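Local coordinates for 2-methyl-aconitate isomerase (Shewanella oneidensis, PDB 5K87) that catalyses the cis-trans isomerisation of 2-methyl-aconitate, by base-catalysed proton abstraction, in the 2-methylcitrate route of propionate breakdown, at the interface of chains A and B. Residues are numbered along the deposited sequence; one frame, centred on the assembly and turned at random. Chains: chain A/B, 2-methyl-aconitate isomerase.

Contact 1: the interface of chains A and B. Residues chain A 11, 393-397; chain B 163, 387-389.
A:Arg395 lays one face of its guanidinium against B:Val388, the apolar centre of this patch of the homodimer interface, with CZ of the arginine 3.8 Å from CB of the valine. The arginine chain, extended from CG to NE, brings CD and NE past the valine CG1. Its tip then turns to B:Glu163, where NH1 forms a salt bridge with carboxylate oxygen OE1 at 3.0 Å. A:Gln11 NE2 reaches that same OE1 at 2.9 Å, from the opposite face of the carboxylate. The glutamate is held from its own side too: OE2 takes the backbone N-H of B:Val388 at 2.8 Å, almost straight. A:Gln11 uses both ends of its amide. NE2 also donates to B:Val388 O, on a lone pair, while OE1 is gripped side-on by NE and NH2 of B:Arg387, the amide plane turned 73° from the guanidinium. A leucine in place of A:Gln11 would probably leave NE and NH2 of B:Arg387 without their shared acceptor and B:Val388 O without the side-chain N-H, freeing the B:Arg387 guanidinium to turn. Toward the two-fold axis, A:Arg395 N donates to B:Leu389 O, and water 1 spans A:Arg395 O and B:Leu389 O. Water 2 joins the backbone N of A:Gln11 to B:Glu163 OE1, 2.7 Å from that oxygen.

Contact 2: the interface of chains A and B. Residues chain A 18, 65-66, 390, 394; chain B 18, 25, 66, 389-390.
The ring of A:Tyr18 meets B:Met66 at its edge, the sulphur SD lying in the ring plane 3.7 Å from CD2, while one face carries CE of A:Met66 from its own chain, over the ring centre. Across the two-fold axis of the PrpF homodimer, B:Tyr18 likewise carries CE of B:Met66 over its face, and SD of A:Met66 comes to 3.6 Å from its CD2. Each methionine can serve both rings because its chain is folded back at chi2 and chi3 (-60° and -62° in A:Met66), which sets the sulphur against the partner's tyrosine and the methyl over its own. That same methyl also touches the neighbouring methionine, CE of A:Met66 lying 3.7 Å from SD of B:Met390. The two Met390 chains run extended and slide past each other in opposite directions, CG of A:Met390 resting 3.9 Å from SD of B:Met390. Each methyl finishes beside the other chain's backbone, as with B:Met390 CE, 3.6 Å from A:Met390 O. A:Val394 closes one side of this sulphur-rich core with CG1 against CG of B:Met390, where the two residues also form an antiparallel beta bridge. At the margin B:Lys25, bent at chi3, donates from NZ to A:Gly65 O at 2.9 Å, tilted 20° from the carbonyl plane. NZ makes a weak bond to the hydroxyl OH of B:Tyr18 as well.

Contact 3: the interface of chains A and B. Residues chain A 20, 22, 172-174, 387, 389; chain B 51, 63-65.
Strands 12-21 and 386-388 of chain A, through A:Arg20 and A:Arg387, and the loop holding A:Phe174 receive the loop from B:Ile63 to B:Gly65, with B:Arg51 arriving from helix 43-53. This is one of the paired ionic sites in the PrpF homodimer, built around B:Asp64. Carboxylate oxygen OD1 accepts from NE of A:Arg20 at 2.8 Å and from NH2 of A:Arg387 at 2.9 Å, the two donors coming from opposite faces of the carboxylate plane. The second bond is nearly straight, 171° at the hydrogen. A:Arg20 is bent at chi3 (64°), which presents NE to the aspartate, and its NH1 is tied to A:Gly22 O, fixing the guanidinium's rotation; CG1 of A:Val172 lies on one face. OD2 sits at the ring edge of A:Phe174, taking a weak bond from that residue's backbone N. B:Arg51 stacks on the ring, planes 19° apart, with NE 3.7 Å from the centroid. Its NH2 also holds B:Asp64 O at 3.0 Å, which should steady the loop. B:Arg51 brings NH1 over the rim of one face of the A:Arg387 guanidinium, a like-charged approach that the aspartate would be expected to ease. Water 3 links A:Arg387 to B:Arg51 O, and water 4 joins A:Thr173 OG1 to B:Asp64 N.

Contact 4: the interface of chains A and B. Residues chain A 51, 54-56, 64, 397; chain B 172-174, 387.
B:Phe174 and A:Arg51 stack at the centre of this patch of the PrpF homodimer interface, ring and guanidinium planes 24° apart, with CZ of the arginine 3.2 Å from CD2 of the ring. NE lies 3.8 Å from the ring centroid, toward the rim, a cation-pi contact. The other face of the ring is backed by CG2 of B:Thr173, which also touches A:Pro56 O. A:Pro56, after a cis peptide bond, and A:Ser55 line the far end of the ring, where CZ meets A:Ser55 O. At the ring edge comes the carboxylate of A:Asp64: its OD2 receives the backbone N-H of B:Phe174 on the anti lone pair, at 3.2 Å. Its other oxygen, OD1, takes NH1 of B:Arg387 at 2.9 Å, a salt bridge approached from above the carboxylate plane. A bend at chi3 (-77°) turns the B:Arg387 guanidinium toward this oxygen, with A:Arg51 NH2 over the rim of one of its faces. A:Arg51 NH1 is itself fixed by A:Asp64 O at 3.0 Å. A methionine in place of B:Arg387 would probably leave OD1 of A:Asp64 without its charged mate across the interface and water 6 without its two guanidinium partners. That water sits in the B:Arg387 guanidinium plane and passes on to A:Arg51 O, while water 7 joins A:Asp64 OD2 to B:Phe174 O. In the fold, the last turn of helix 43-53 and the loops following it in chain A pack against a loop and strand 386-388 of chain B.

Contact 1: the interface of chains A and B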
loop_
_atom_site.group_PDB
_atom_site.type_symbol
_atom_site.label_atom_id
_atom_site.label_comp_id
_atom_site.label_asym_id
_atom_site.label_seq_id
_atom_site.Cartn_x
_atom_site.Cartn_y
_atom_site.Cartn_z
ATOM N N GLN A 11 -20.828 0.352 11.301
ATOM C CA GLN A 11 -19.461 0.663 11.685
ATOM C C GLN A 11 -19.456 1.903 12.561
ATOM O O GLN A 11 -20.295 2.797 12.410
ATOM C CB GLN A 11 -18.610 0.940 10.454
ATOM C CG GLN A 11 -18.420 -0.235 9.518
ATOM C CD GLN A 11 -17.218 -0.026 8.632
ATOM O OE1 GLN A 11 -16.118 -0.466 8.978
ATOM N NE2 GLN A 11 -17.392 0.684 7.521
ATOM N N PHE A 393 -12.993 10.836 9.102
ATOM C CA PHE A 393 -13.311 9.751 10.024
ATOM C C PHE A 393 -12.980 8.409 9.406
ATOM O O PHE A 393 -13.430 8.114 8.298
ATOM C CB PHE A 393 -14.794 9.769 10.397
ATOM C CG PHE A 393 -15.199 10.966 11.202
ATOM C CD1 PHE A 393 -15.474 12.178 10.580
ATOM C CD2 PHE A 393 -15.306 10.889 12.578
ATOM C CE1 PHE A 393 -15.833 13.294 11.319
ATOM C CE2 PHE A 393 -15.671 12.004 13.330
ATOM C CZ PHE A 393 -15.938 13.200 12.694
ATOM N N VAL A 394 -12.198 7.606 10.123
ATOM C CA VAL A 394 -12.034 6.205 9.749
ATOM C C VAL A 394 -13.174 5.397 10.352
ATOM O O VAL A 394 -13.789 5.799 11.348
ATOM C CB VAL A 394 -10.667 5.621 10.191
ATOM C CG1 VAL A 394 -9.536 6.286 9.433
ATOM C CG2 VAL A 394 -10.471 5.747 11.701
ATOM N N ARG A 395 -13.465 4.258 9.729
ATOM C CA ARG A 395 -14.526 3.382 10.196
ATOM C C ARG A 395 -14.021 1.987 10.475
ATOM O O ARG A 395 -13.169 1.472 9.745
ATOM C CB ARG A 395 -15.642 3.268 9.162
ATOM C CG ARG A 395 -16.327 4.555 8.825
ATOM C CD ARG A 395 -17.645 4.253 8.145
ATOM N NE ARG A 395 -18.217 5.449 7.538
ATOM C CZ ARG A 395 -19.297 5.451 6.767
ATOM N NH1 ARG A 395 -19.948 4.327 6.527
ATOM N NH2 ARG A 395 -19.732 6.586 6.241
ATOM N N VAL A 396 -14.571 1.368 11.512
ATOM C CA VAL A 396 -14.367 -0.058 11.773
ATOM C C VAL A 396 -15.667 -0.642 12.286
ATOM O O VAL A 396 -16.497 0.084 12.821
ATOM C CB VAL A 396 -13.252 -0.340 12.823
ATOM C CG1 VAL A 396 -11.897 0.133 12.317
ATOM C CG2 VAL A 396 -13.583 0.289 14.168
ATOM N N PRO A 397 -15.857 -1.956 12.127
ATOM C CA PRO A 397 -17.029 -2.570 12.759
ATOM C C PRO A 397 -17.013 -2.341 14.273
ATOM O O PRO A 397 -15.950 -2.173 14.884
ATOM C CB PRO A 397 -16.878 -4.054 12.400
ATOM C CG PRO A 397 -16.097 -4.036 11.110
ATOM C CD PRO A 397 -15.107 -2.913 11.298
ATOM N N GLU B 163 -23.350 -2.251 5.810
ATOM C CA GLU B 163 -21.976 -2.543 5.400
ATOM C C GLU B 163 -21.469 -3.841 6.008
ATOM O O GLU B 163 -20.808 -4.639 5.340
ATOM C CB GLU B 163 -21.040 -1.427 5.851
ATOM C CG GLU B 163 -21.341 -0.050 5.303
ATOM C CD GLU B 163 -20.206 0.906 5.617
ATOM O OE1 GLU B 163 -20.088 1.352 6.781
ATOM O OE2 GLU B 163 -19.416 1.189 4.699
ATOM N N ARG B 387 -16.999 -1.714 1.920
ATOM C CA ARG B 387 -17.123 -0.903 3.113
ATOM C C ARG B 387 -16.307 0.370 3.010
ATOM O O ARG B 387 -15.259 0.415 2.346
ATOM C CB ARG B 387 -16.760 -1.663 4.386
ATOM C CG ARG B 387 -15.382 -2.278 4.381
ATOM C CD ARG B 387 -15.084 -3.039 5.687
ATOM N NE ARG B 387 -14.759 -2.113 6.761
ATOM C CZ ARG B 387 -13.530 -1.816 7.192
ATOM N NH1 ARG B 387 -12.440 -2.391 6.693
ATOM N NH2 ARG B 387 -13.413 -0.927 8.146
ATOM N N VAL B 388 -16.790 1.405 3.683
ATOM C CA VAL B 388 -16.040 2.635 3.826
ATOM C C VAL B 388 -14.885 2.427 4.802
ATOM O O VAL B 388 -15.072 1.900 5.901
ATOM C CB VAL B 388 -16.961 3.776 4.322
ATOM C CG1 VAL B 388 -16.134 5.009 4.653
ATOM C CG2 VAL B 388 -18.051 4.085 3.277
ATOM N N LEU B 389 -13.693 2.859 4.390
ATOM C CA LEU B 389 -12.500 2.841 5.235
ATOM C C LEU B 389 -12.260 4.208 5.864
ATOM O O LEU B 389 -11.945 4.306 7.049
ATOM C CB LEU B 389 -11.285 2.449 4.398
ATOM C CG LEU B 389 -11.433 1.142 3.616
ATOM C CD1 LEU B 389 -10.195 0.857 2.810
ATOM C CD2 LEU B 389 -11.721 -0.018 4.555
HETATM O O HOH W 1 -10.734 2.270 8.680
HETATM O O HOH W 2 -21.899 1.005 8.705
#

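Contact 2: the interface of chains A and B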
loop_
_atom_site.group_PDB
_atom_site.type_symbol
_atom_site.label_atom_id
_atom_site.label_comp_id
_atom_site.label_asym_id
_atom_site.label_seq_id
_atom_site.Cartn_x
_atom_site.Cartn_y
_atom_site.Cartn_z
ATOM N N TYR A 18 -4.943 11.004 8.045
ATOM C CA TYR A 18 -3.974 10.156 7.386
ATOM C C TYR A 18 -2.915 11.076 6.784
ATOM O O TYR A 18 -3.250 11.986 5.999
ATOM C CB TYR A 18 -4.712 9.359 6.320
ATOM C CG TYR A 18 -3.921 8.359 5.521
ATOM C CD1 TYR A 18 -3.180 7.350 6.133
ATOM C CD2 TYR A 18 -3.970 8.391 4.139
ATOM C CE1 TYR A 18 -2.506 6.408 5.358
ATOM C CE2 TYR A 18 -3.305 7.465 3.375
ATOM C CZ TYR A 18 -2.577 6.483 3.990
ATOM O OH TYR A 18 -1.930 5.575 3.185
ATOM N N GLY A 65 -8.176 -2.266 5.083
ATOM C CA GLY A 65 -7.911 -1.198 6.030
ATOM C C GLY A 65 -7.037 -0.119 5.427
ATOM O O GLY A 65 -6.800 -0.085 4.214
ATOM N N MET A 66 -6.533 0.755 6.289
ATOM C CA MET A 66 -5.752 1.897 5.842
ATOM C C MET A 66 -4.287 1.586 5.578
ATOM O O MET A 66 -3.571 2.423 5.027
ATOM C CB MET A 66 -5.803 2.994 6.901
ATOM C CG MET A 66 -7.184 3.552 7.142
ATOM S SD MET A 66 -7.941 4.304 5.697
ATOM C CE MET A 66 -6.817 5.649 5.333
ATOM N N MET A 390 -5.444 12.712 3.859
ATOM C CA MET A 390 -6.893 12.638 4.002
ATOM C C MET A 390 -7.238 12.927 5.451
ATOM O O MET A 390 -6.504 12.538 6.360
ATOM C CB MET A 390 -7.436 11.266 3.595
ATOM C CG MET A 390 -8.966 11.214 3.495
ATOM S SD MET A 390 -9.554 9.707 2.707
ATOM C CE MET A 390 -11.273 10.143 2.490
ATOM N N VAL A 394 -12.198 7.606 10.123
ATOM C CA VAL A 394 -12.034 6.205 9.749
ATOM C C VAL A 394 -13.174 5.397 10.352
ATOM O O VAL A 394 -13.789 5.799 11.348
ATOM C CB VAL A 394 -10.667 5.621 10.191
ATOM C CG1 VAL A 394 -9.536 6.286 9.433
ATOM C CG2 VAL A 394 -10.471 5.747 11.701
ATOM N N TYR B 18 -12.786 6.917 0.843
ATOM C CA TYR B 18 -11.865 5.833 0.554
ATOM C C TYR B 18 -12.557 4.532 0.943
ATOM O O TYR B 18 -12.967 4.371 2.088
ATOM C CB TYR B 18 -10.614 6.059 1.392
ATOM C CG TYR B 18 -9.468 5.112 1.145
ATOM C CD1 TYR B 18 -8.960 4.907 -0.129
ATOM C CD2 TYR B 18 -8.831 4.492 2.209
ATOM C CE1 TYR B 18 -7.869 4.067 -0.339
ATOM C CE2 TYR B 18 -7.745 3.656 2.007
ATOM C CZ TYR B 18 -7.279 3.451 0.741
ATOM O OH TYR B 18 -6.196 2.624 0.558
ATOM N N LYS B 25 -9.121 -1.377 -3.345
ATOM C CA LYS B 25 -9.379 -0.132 -2.614
ATOM C C LYS B 25 -9.308 1.020 -3.591
ATOM O O LYS B 25 -8.424 1.058 -4.450
ATOM C CB LYS B 25 -8.333 0.116 -1.517
ATOM C CG LYS B 25 -8.382 -0.885 -0.380
ATOM C CD LYS B 25 -7.506 -0.459 0.795
ATOM C CE LYS B 25 -6.017 -0.582 0.544
ATOM N NZ LYS B 25 -5.274 -0.218 1.802
ATOM N N MET B 66 -2.709 8.566 -1.766
ATOM C CA MET B 66 -3.633 7.559 -1.263
ATOM C C MET B 66 -3.401 6.170 -1.844
ATOM O O MET B 66 -3.986 5.198 -1.352
ATOM C CB MET B 66 -5.069 7.969 -1.570
ATOM C CG MET B 66 -5.525 9.259 -0.904
ATOM S SD MET B 66 -5.432 9.207 0.888
ATOM C CE MET B 66 -6.592 7.884 1.256
ATOM N N LEU B 389 -13.693 2.859 4.390
ATOM C CA LEU B 389 -12.500 2.841 5.235
ATOM C C LEU B 389 -12.260 4.208 5.864
ATOM O O LEU B 389 -11.945 4.306 7.049
ATOM C CB LEU B 389 -11.285 2.449 4.398
ATOM C CG LEU B 389 -11.433 1.142 3.616
ATOM C CD1 LEU B 389 -10.195 0.857 2.810
ATOM C CD2 LEU B 389 -11.721 -0.018 4.555
ATOM N N MET B 390 -12.408 5.266 5.075
ATOM C CA MET B 390 -12.241 6.629 5.575
ATOM C C MET B 390 -13.113 7.562 4.743
ATOM O O MET B 390 -13.263 7.377 3.533
ATOM C CB MET B 390 -10.780 7.070 5.518
ATOM C CG MET B 390 -10.472 8.363 6.273
ATOM S SD MET B 390 -8.709 8.673 6.452
ATOM C CE MET B 390 -8.768 10.077 7.573
#

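Contact 3: the interface of chains A and B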
loop_
_atom_site.group_PDB
_atom_site.type_symbol
_atom_site.label_atom_id
_atom_site.label_comp_id
_atom_site.label_asym_id
_atom_site.label_seq_id
_atom_site.Cartn_x
_atom_site.Cartn_y
_atom_site.Cartn_z
ATOM N N ARG A 20 1.357 11.743 5.406
ATOM C CA ARG A 20 2.744 11.382 5.158
ATOM C C ARG A 20 3.650 12.178 6.093
ATOM O O ARG A 20 3.489 13.400 6.232
ATOM C CB ARG A 20 3.152 11.666 3.712
ATOM C CG ARG A 20 4.623 11.367 3.470
ATOM C CD ARG A 20 5.141 11.800 2.090
ATOM N NE ARG A 20 5.089 13.250 1.884
ATOM C CZ ARG A 20 5.914 14.126 2.450
ATOM N NH1 ARG A 20 6.870 13.724 3.276
ATOM N NH2 ARG A 20 5.769 15.423 2.189
ATOM N N GLY A 22 7.868 12.349 6.434
ATOM C CA GLY A 22 9.071 11.809 5.828
ATOM C C GLY A 22 8.706 10.787 4.764
ATOM O O GLY A 22 7.832 11.033 3.924
ATOM N N VAL A 172 10.707 10.742 -1.176
ATOM C CA VAL A 172 9.429 11.447 -1.201
ATOM C C VAL A 172 9.243 12.049 -2.567
ATOM O O VAL A 172 10.042 12.875 -3.041
ATOM C CB VAL A 172 9.300 12.523 -0.123
ATOM C CG1 VAL A 172 7.978 13.283 -0.290
ATOM C CG2 VAL A 172 9.370 11.883 1.253
ATOM N N THR A 173 8.156 11.615 -3.183
ATOM C CA THR A 173 7.903 11.859 -4.578
ATOM C C THR A 173 7.853 13.358 -4.917
ATOM O O THR A 173 8.453 13.799 -5.882
ATOM C CB THR A 173 6.595 11.153 -4.975
ATOM O OG1 THR A 173 6.622 9.786 -4.492
ATOM C CG2 THR A 173 6.410 11.196 -6.485
ATOM N N PHE A 174 7.176 14.135 -4.087
ATOM C CA PHE A 174 6.886 15.533 -4.390
ATOM C C PHE A 174 7.446 16.441 -3.303
ATOM O O PHE A 174 7.533 16.038 -2.151
ATOM C CB PHE A 174 5.374 15.703 -4.486
ATOM C CG PHE A 174 4.731 14.845 -5.545
ATOM C CD1 PHE A 174 4.800 15.204 -6.881
ATOM C CD2 PHE A 174 4.055 13.684 -5.210
ATOM C CE1 PHE A 174 4.206 14.421 -7.859
ATOM C CE2 PHE A 174 3.458 12.894 -6.191
ATOM C CZ PHE A 174 3.538 13.266 -7.508
ATOM N N ARG A 387 2.708 16.102 5.183
ATOM C CA ARG A 387 1.467 16.660 4.675
ATOM C C ARG A 387 0.293 15.755 4.983
ATOM O O ARG A 387 0.427 14.524 5.052
ATOM C CB ARG A 387 1.549 16.962 3.174
ATOM C CG ARG A 387 1.947 15.785 2.324
ATOM C CD ARG A 387 2.007 16.113 0.824
ATOM N NE ARG A 387 0.669 16.260 0.269
ATOM C CZ ARG A 387 0.020 15.368 -0.483
ATOM N NH1 ARG A 387 -1.200 15.668 -0.860
ATOM N NH2 ARG A 387 0.556 14.219 -0.870
ATOM N N LEU A 389 -2.828 13.797 3.882
ATOM C CA LEU A 389 -3.346 13.114 2.702
ATOM C C LEU A 389 -4.873 13.047 2.711
ATOM O O LEU A 389 -5.523 13.282 1.692
ATOM C CB LEU A 389 -2.763 11.696 2.630
ATOM C CG LEU A 389 -1.236 11.616 2.683
ATOM C CD1 LEU A 389 -0.773 10.163 2.682
ATOM C CD2 LEU A 389 -0.608 12.374 1.534
ATOM N N ARG B 51 -2.325 13.168 -8.518
ATOM C CA ARG B 51 -1.764 13.726 -7.298
ATOM C C ARG B 51 -2.435 13.162 -6.050
ATOM O O ARG B 51 -1.767 12.947 -5.031
ATOM C CB ARG B 51 -1.876 15.250 -7.312
ATOM C CG ARG B 51 -1.021 15.921 -6.262
ATOM C CD ARG B 51 0.459 15.617 -6.455
ATOM N NE ARG B 51 1.238 16.091 -5.320
ATOM C CZ ARG B 51 1.427 15.390 -4.209
ATOM N NH1 ARG B 51 2.154 15.896 -3.229
ATOM N NH2 ARG B 51 0.887 14.173 -4.085
ATOM N N ILE B 63 4.029 6.697 -1.504
ATOM C CA ILE B 63 4.110 7.131 -0.112
ATOM C C ILE B 63 3.573 8.560 0.035
ATOM O O ILE B 63 3.268 9.008 1.133
ATOM C CB ILE B 63 5.565 7.018 0.408
ATOM C CG1 ILE B 63 5.947 5.554 0.561
ATOM C CG2 ILE B 63 5.755 7.701 1.759
ATOM C CD1 ILE B 63 5.351 4.947 1.767
ATOM N N ASP B 64 3.445 9.270 -1.081
ATOM C CA ASP B 64 2.962 10.643 -1.028
ATOM C C ASP B 64 1.571 10.774 -1.644
ATOM O O ASP B 64 1.269 11.755 -2.324
ATOM C CB ASP B 64 3.961 11.569 -1.707
ATOM C CG ASP B 64 3.859 13.004 -1.234
ATOM O OD1 ASP B 64 3.189 13.289 -0.231
ATOM O OD2 ASP B 64 4.511 13.846 -1.898
ATOM N N GLY B 65 0.713 9.783 -1.419
ATOM C CA GLY B 65 -0.664 9.844 -1.883
ATOM C C GLY B 65 -1.475 8.713 -1.289
ATOM O O GLY B 65 -0.982 7.965 -0.433
HETATM O O HOH W 3 -2.054 13.045 -2.134
HETATM O O HOH W 4 3.956 9.064 -3.940
HETATM O O HOH W 5 6.634 7.045 -2.781
#

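Contact 4: the interface of chains A and B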
loop_
_atom_site.group_PDB
_atom_site.type_symbol
_atom_site.label_atom_id
_atom_site.label_comp_id
_atom_site.label_asym_id
_atom_site.label_seq_id
_atom_site.Cartn_x
_atom_site.Cartn_y
_atom_site.Cartn_z
ATOM N N ARG A 51 -7.755 -2.977 13.428
ATOM C CA ARG A 51 -8.841 -2.990 12.470
ATOM C C ARG A 51 -8.790 -1.781 11.542
ATOM O O ARG A 51 -9.112 -1.892 10.365
ATOM C CB ARG A 51 -10.179 -3.058 13.203
ATOM C CG ARG A 51 -11.333 -3.456 12.319
ATOM C CD ARG A 51 -11.134 -4.846 11.727
ATOM N NE ARG A 51 -12.143 -5.102 10.710
ATOM C CZ ARG A 51 -12.050 -4.677 9.457
ATOM N NH1 ARG A 51 -10.976 -3.991 9.063
ATOM N NH2 ARG A 51 -13.014 -4.953 8.597
ATOM N N GLY A 54 -6.100 -2.760 9.047
ATOM C CA GLY A 54 -6.468 -3.916 8.241
ATOM C C GLY A 54 -5.720 -5.184 8.629
ATOM O O GLY A 54 -5.541 -6.081 7.799
ATOM N N SER A 55 -5.302 -5.265 9.888
ATOM C CA SER A 55 -4.532 -6.387 10.427
ATOM C C SER A 55 -5.321 -7.131 11.495
ATOM O O SER A 55 -6.259 -6.584 12.063
ATOM C CB SER A 55 -3.246 -5.856 11.058
ATOM O OG SER A 55 -2.346 -5.407 10.074
ATOM N N PRO A 56 -4.941 -8.390 11.780
ATOM C CA PRO A 56 -3.933 -9.187 11.075
ATOM C C PRO A 56 -4.472 -9.633 9.731
ATOM O O PRO A 56 -5.670 -9.901 9.603
ATOM C CB PRO A 56 -3.740 -10.394 12.000
ATOM C CG PRO A 56 -5.041 -10.562 12.666
ATOM C CD PRO A 56 -5.601 -9.163 12.850
ATOM N N ASP A 64 -8.225 -4.444 3.369
ATOM C CA ASP A 64 -9.401 -4.169 4.186
ATOM C C ASP A 64 -9.075 -3.213 5.333
ATOM O O ASP A 64 -9.640 -3.314 6.414
ATOM C CB ASP A 64 -9.991 -5.476 4.707
ATOM C CG ASP A 64 -11.477 -5.399 4.968
ATOM O OD1 ASP A 64 -12.128 -4.374 4.667
ATOM O OD2 ASP A 64 -11.989 -6.446 5.447
ATOM N N PRO A 397 -15.857 -1.956 12.127
ATOM C CA PRO A 397 -17.029 -2.570 12.759
ATOM C C PRO A 397 -17.013 -2.341 14.273
ATOM O O PRO A 397 -15.950 -2.173 14.884
ATOM C CB PRO A 397 -16.878 -4.054 12.400
ATOM C CG PRO A 397 -16.097 -4.036 11.110
ATOM C CD PRO A 397 -15.107 -2.913 11.298
ATOM N N VAL B 172 -10.457 -11.052 0.829
ATOM C CA VAL B 172 -10.901 -9.980 1.714
ATOM C C VAL B 172 -10.741 -10.475 3.124
ATOM O O VAL B 172 -11.326 -11.489 3.518
ATOM C CB VAL B 172 -12.351 -9.558 1.470
ATOM C CG1 VAL B 172 -12.793 -8.532 2.526
ATOM C CG2 VAL B 172 -12.496 -8.976 0.063
ATOM N N THR B 173 -9.962 -9.729 3.896
ATOM C CA THR B 173 -9.548 -10.187 5.199
ATOM C C THR B 173 -10.722 -10.472 6.144
ATOM O O THR B 173 -10.758 -11.509 6.792
ATOM C CB THR B 173 -8.604 -9.162 5.811
ATOM O OG1 THR B 173 -7.584 -8.850 4.840
ATOM C CG2 THR B 173 -7.990 -9.708 7.096
ATOM N N PHE B 174 -11.686 -9.563 6.204
ATOM C CA PHE B 174 -12.766 -9.640 7.175
ATOM C C PHE B 174 -14.122 -9.764 6.482
ATOM O O PHE B 174 -14.332 -9.228 5.401
ATOM C CB PHE B 174 -12.715 -8.383 8.043
ATOM C CG PHE B 174 -11.415 -8.227 8.788
ATOM C CD1 PHE B 174 -11.134 -9.041 9.866
ATOM C CD2 PHE B 174 -10.470 -7.287 8.408
ATOM C CE1 PHE B 174 -9.937 -8.923 10.558
ATOM C CE2 PHE B 174 -9.262 -7.170 9.100
ATOM C CZ PHE B 174 -9.006 -7.987 10.172
ATOM N N ARG B 387 -16.999 -1.714 1.920
ATOM C CA ARG B 387 -17.123 -0.903 3.113
ATOM C C ARG B 387 -16.307 0.370 3.010
ATOM O O ARG B 387 -15.259 0.415 2.346
ATOM C CB ARG B 387 -16.760 -1.663 4.386
ATOM C CG ARG B 387 -15.382 -2.278 4.381
ATOM C CD ARG B 387 -15.084 -3.039 5.687
ATOM N NE ARG B 387 -14.759 -2.113 6.761
ATOM C CZ ARG B 387 -13.530 -1.816 7.192
ATOM N NH1 ARG B 387 -12.440 -2.391 6.693
ATOM N NH2 ARG B 387 -13.413 -0.927 8.146
HETATM O O HOH W 6 -10.464 -0.442 8.245
HETATM O O HOH W 7 -14.655 -6.377 5.355
#

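Contact 2 lies nearest the two-fold axis, about 9 Å from contact 1, with which it shares A:Val394 and B:Leu389, and 12 to 15 Å from contacts 4 and 3, measured between C-alpha centres. Contacts 3 and 4, about 24 Å apart, are twins with the chains exchanged, each pairing Asp64 and Arg51 of one subunit with Phe174 and Arg387 of the other. Contacts 1 and 4, about 10 Å apart, share A:Pro397 and B:Arg387, so strand 386-388 ties the C-terminal strand to the ionic site. Contact 3 is centred about 14 Å from A:Cys109; the structure alone does not show an effect on the active site.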